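Local coordinates for SAR-endolysin (Enterobacteria phage P1, PDB 1XJU), which hydrolyses the beta-1,4 linkages of host peptidoglycan as a signal-arrest-release endolysin, contributing, with pinholin and spanin, to host lysis and phage release, at residues 117-120 against 121-125; 141-144 against 145-148. One frame throughout, in Å; residues are numbered along the deposited sequence.

Interaction 1 of 2, residues 117-120 against 121-125; sequences EWVN and MCNHL
The amides of M121, C122 and N123 bond back four residues to the carbonyls of E117, W118 and V119, the bond from C122 N to W118 O measuring 2.8 Å and running almost straight at 174°. H124 N bonds only weakly to N120 O and makes a shorter bond, 2.9 Å, to M121 O. Within this turn W118 and M121 meet three residues apart in a Met-aromatic contact: SD of M121 comes to the rim of the indole, 3.8 Å from CE3 of W118, and sits 77° off the normal of the six-membered ring, beside it and not over a face. CG of M121 lies anti to the backbone N (chi1 179°), and a bend at chi3 brings CE to the same ring carbon, CE3. The turn belongs to helix 118-123 of the phage lysozyme fold of this glycosyl hydrolase 24 family member, with E117 at its N-cap position. M121 packs on helices 108-114 and 75-88, while C122 turns to helix 137-151, where its SG forms a disulfide with C150. That sulfur also lies close to W118 O, at 3.0 Å, the oxygen that accepts from C122 N. On another side of the turn, CG1 of V119 runs alongside the amide of N123, 3.6 Å from ND2. One water joins the ends of N120 and N123, donating a hydrogen bond to OD1 of N120 and accepting one from ND2 of N123. The imidazole of H124 turns its edge to the backbone, with CD2 3.1 Å from N120 O and the oxygen in the ring plane; ND1 is hydrogen-bonded to D127, and the ring also meets that of W112.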
# COMPACT_ATOMS: atom_id res chain seq x y z
N GLU A 117 -2.62 2.01 -17.49
CA GLU A 117 -3.88 2.73 -17.35
C GLU A 117 -3.96 3.33 -15.97
O GLU A 117 -4.62 2.78 -15.07
CB GLU A 117 -5.03 1.77 -17.63
CG GLU A 117 -5.09 1.28 -19.07
CD GLU A 117 -5.55 2.34 -20.03
OE1 GLU A 117 -6.05 3.42 -19.61
OE2 GLU A 117 -5.41 2.05 -21.22
N TRP A 118 -3.26 4.41 -15.78
CA TRP A 118 -3.01 4.88 -14.44
C TRP A 118 -4.29 5.39 -13.78
O TRP A 118 -4.46 5.18 -12.56
CB TRP A 118 -1.94 5.94 -14.41
CG TRP A 118 -0.73 5.60 -15.17
CD1 TRP A 118 -0.13 6.44 -16.10
CD2 TRP A 118 0.12 4.43 -15.11
NE1 TRP A 118 0.97 5.84 -16.62
CE2 TRP A 118 1.16 4.61 -16.03
CE3 TRP A 118 0.09 3.23 -14.40
CZ2 TRP A 118 2.14 3.65 -16.25
CZ3 TRP A 118 1.07 2.30 -14.62
CH2 TRP A 118 2.11 2.51 -15.50
N VAL A 119 -5.17 6.07 -14.49
CA VAL A 119 -6.42 6.48 -13.88
C VAL A 119 -7.20 5.28 -13.32
O VAL A 119 -7.64 5.29 -12.17
CB VAL A 119 -7.31 7.31 -14.86
CG1 VAL A 119 -8.70 7.46 -14.29
CG2 VAL A 119 -6.66 8.63 -15.10
N ASN A 120 -7.34 4.25 -14.13
CA ASN A 120 -8.08 3.10 -13.66
C ASN A 120 -7.38 2.44 -12.45
O ASN A 120 -8.03 1.97 -11.49
CB ASN A 120 -8.26 2.05 -14.76
CG ASN A 120 -9.09 2.55 -15.92
OD1 ASN A 120 -9.89 3.51 -15.75
ND2 ASN A 120 -9.02 1.84 -17.07
N MET A 121 -6.06 2.35 -12.53
CA MET A 121 -5.24 1.85 -11.42
C MET A 121 -5.54 2.65 -10.14
O MET A 121 -5.87 2.09 -9.07
CB MET A 121 -3.79 1.89 -11.81
CG MET A 121 -2.85 1.41 -10.70
SD MET A 121 -1.13 1.86 -11.04
CE MET A 121 -1.16 3.65 -10.77
N CYS A 122 -5.40 3.96 -10.21
CA CYS A 122 -5.65 4.84 -9.09
C CYS A 122 -7.02 4.62 -8.50
O CYS A 122 -7.21 4.64 -7.24
CB CYS A 122 -5.55 6.31 -9.53
SG CYS A 122 -3.94 6.90 -10.14
N ASN A 123 -8.00 4.46 -9.37
CA ASN A 123 -9.36 4.29 -8.92
C ASN A 123 -9.63 2.98 -8.21
O ASN A 123 -10.67 2.84 -7.58
CB ASN A 123 -10.33 4.51 -10.07
CG ASN A 123 -10.50 5.97 -10.39
OD1 ASN A 123 -10.33 6.83 -9.55
ND2 ASN A 123 -10.81 6.26 -11.65
N HIS A 124 -8.69 2.04 -8.28
CA HIS A 124 -8.78 0.81 -7.50
C HIS A 124 -8.03 0.82 -6.20
O HIS A 124 -8.03 -0.20 -5.49
CB HIS A 124 -8.38 -0.37 -8.36
CG HIS A 124 -9.47 -0.78 -9.31
ND1 HIS A 124 -10.49 -1.64 -8.93
CD2 HIS A 124 -9.77 -0.37 -10.57
CE1 HIS A 124 -11.33 -1.79 -9.93
NE2 HIS A 124 -10.93 -1.02 -10.92
N LEU A 125 -7.37 1.92 -5.84
CA LEU A 125 -6.71 1.99 -4.54
C LEU A 125 -7.70 1.67 -3.42
O LEU A 125 -7.33 0.95 -2.48
CB LEU A 125 -6.01 3.36 -4.36
CG LEU A 125 -4.61 3.35 -5.02
CD1 LEU A 125 -4.14 4.75 -5.22
CD2 LEU A 125 -3.62 2.60 -4.15
O HOH W 1 -11.48 4.25 -13.69

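Interaction 2 of 2, residues 141-144 against 145-148; sequences IRRE and KERQ
R142 and R143 converge on the carboxylate of E146, a salt-bridge network of i to i+4 and i to i+3 pairs on helix 137-151 of the phage lysozyme domain. R143 grips E146 side-on: NE meets OE2 at 2.7 Å and NH1 meets OE1 at 3.0 Å, both bonds close to straight at 170° and both oxygens taken on the syn side. The carboxylate atoms lie close to the guanidinium plane, although the two planes are turned 35° apart. R142 gives OE1 a further bond from NE, at 2.8 Å but bent to 135°. It comes from above the carboxylate plane, on the same face as NH1 of R143, with the two flat groups nearly perpendicular. S83 also bonds to OE1 of E146 and to NH2 of R142; N87 OD1 also accepts from NH1 of R143, and F128 O from its NH2. This buried carboxylate, gripped by two arginines, would probably be stabilised as the anion.

Backbone bonds of the ordinary alpha-helical kind link I141 to K145, R142 to E146, R143 to R147 and E144 to Q148. Apolar contact is slighter: CG2 of I141 lies against CE of K145 at 3.7 Å, the two chains running alongside. E144 and R147 also run side by side, CG of E144 lying over one face of the guanidinium. A separate polar contact joins two neighbours in sequence: NE of R147 donates to OE1 of Q148 at 2.9 Å, in the plane of that amide carbonyl.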
# COMPACT_ATOMS: atom_id res chain seq x y z
N ILE A 141 -9.92 5.70 4.36
CA ILE A 141 -9.53 7.07 4.28
C ILE A 141 -8.16 7.22 3.60
O ILE A 141 -7.95 8.08 2.71
CB ILE A 141 -9.47 7.67 5.69
CG1 ILE A 141 -10.86 7.86 6.26
CG2 ILE A 141 -8.81 9.02 5.62
CD1 ILE A 141 -10.81 8.27 7.74
N ARG A 142 -7.21 6.41 4.03
CA ARG A 142 -5.87 6.37 3.48
C ARG A 142 -5.92 6.12 1.99
O ARG A 142 -5.22 6.83 1.25
CB ARG A 142 -5.08 5.31 4.24
CG ARG A 142 -3.70 5.06 3.75
CD ARG A 142 -2.81 6.27 3.74
NE ARG A 142 -1.40 5.88 3.41
CZ ARG A 142 -0.45 5.50 4.26
NH1 ARG A 142 -0.66 5.64 5.58
NH2 ARG A 142 0.75 5.13 3.84
N ARG A 143 -6.62 5.09 1.58
CA ARG A 143 -6.71 4.76 0.14
C ARG A 143 -7.29 5.91 -0.66
O ARG A 143 -6.86 6.17 -1.79
CB ARG A 143 -7.52 3.52 -0.08
CG ARG A 143 -6.90 2.22 0.46
CD ARG A 143 -5.62 1.77 -0.15
NE ARG A 143 -4.44 2.31 0.48
CZ ARG A 143 -3.92 1.83 1.61
NH1 ARG A 143 -2.80 2.31 2.07
NH2 ARG A 143 -4.55 0.87 2.27
N GLU A 144 -8.29 6.60 -0.12
CA GLU A 144 -8.90 7.72 -0.85
C GLU A 144 -7.96 8.88 -0.97
O GLU A 144 -7.87 9.53 -2.03
CB GLU A 144 -10.24 8.10 -0.21
CG GLU A 144 -11.26 6.97 -0.31
CD GLU A 144 -12.54 7.18 0.48
OE1 GLU A 144 -12.57 8.14 1.27
OE2 GLU A 144 -13.48 6.33 0.34
N LYS A 145 -7.19 9.16 0.05
CA LYS A 145 -6.21 10.20 -0.04
C LYS A 145 -5.08 9.84 -1.04
O LYS A 145 -4.65 10.68 -1.85
CB LYS A 145 -5.58 10.50 1.32
CG LYS A 145 -6.52 11.16 2.28
CD LYS A 145 -5.93 11.40 3.61
CE LYS A 145 -6.98 12.03 4.52
NZ LYS A 145 -7.46 13.38 4.12
N GLU A 146 -4.63 8.61 -1.03
CA GLU A 146 -3.70 8.17 -2.05
C GLU A 146 -4.29 8.31 -3.44
O GLU A 146 -3.57 8.75 -4.37
CB GLU A 146 -3.26 6.71 -1.80
CG GLU A 146 -2.41 6.49 -0.57
CD GLU A 146 -2.32 5.04 -0.20
OE1 GLU A 146 -1.56 4.75 0.81
OE2 GLU A 146 -3.04 4.23 -0.78
N ARG A 147 -5.54 7.95 -3.63
CA ARG A 147 -6.18 8.04 -4.93
C ARG A 147 -6.20 9.46 -5.44
O ARG A 147 -5.92 9.69 -6.61
CB ARG A 147 -7.58 7.45 -4.86
CG ARG A 147 -8.45 7.71 -6.08
CD ARG A 147 -9.87 7.24 -5.91
NE ARG A 147 -10.59 8.16 -5.02
CZ ARG A 147 -11.76 7.87 -4.40
NH1 ARG A 147 -12.26 8.75 -3.54
NH2 ARG A 147 -12.41 6.73 -4.60
N GLN A 148 -6.49 10.42 -4.59
CA GLN A 148 -6.50 11.80 -5.06
C GLN A 148 -5.13 12.27 -5.45
O GLN A 148 -5.03 13.01 -6.47
CB GLN A 148 -7.15 12.67 -4.03
CG GLN A 148 -8.67 12.33 -3.86
CD GLN A 148 -9.48 12.11 -5.21
OE1 GLN A 148 -9.90 10.98 -5.52
NE2 GLN A 148 -9.67 13.18 -6.00

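How the interactions relate
From the N terminus, residues 117-125 come first, as interaction 1, and residues 141-148 follow as interaction 2; the two are in series, neither nested nor crossing. Interaction 1 spans helix 118-123 and its flanks, interaction 2 lies within helix 137-151; neither closes a long loop. Between them the chain passes through the hairpin of strands 130-131 and 134-135 before entering helix 137-151. Their centres are 12 Å apart and they touch: L125 O packs at 3.0 Å against CD of R143, and C122 O at 3.5 Å against CG of R147. The end of 117-125 thus packs against helix 137-151, and both also pack on helix 75-88.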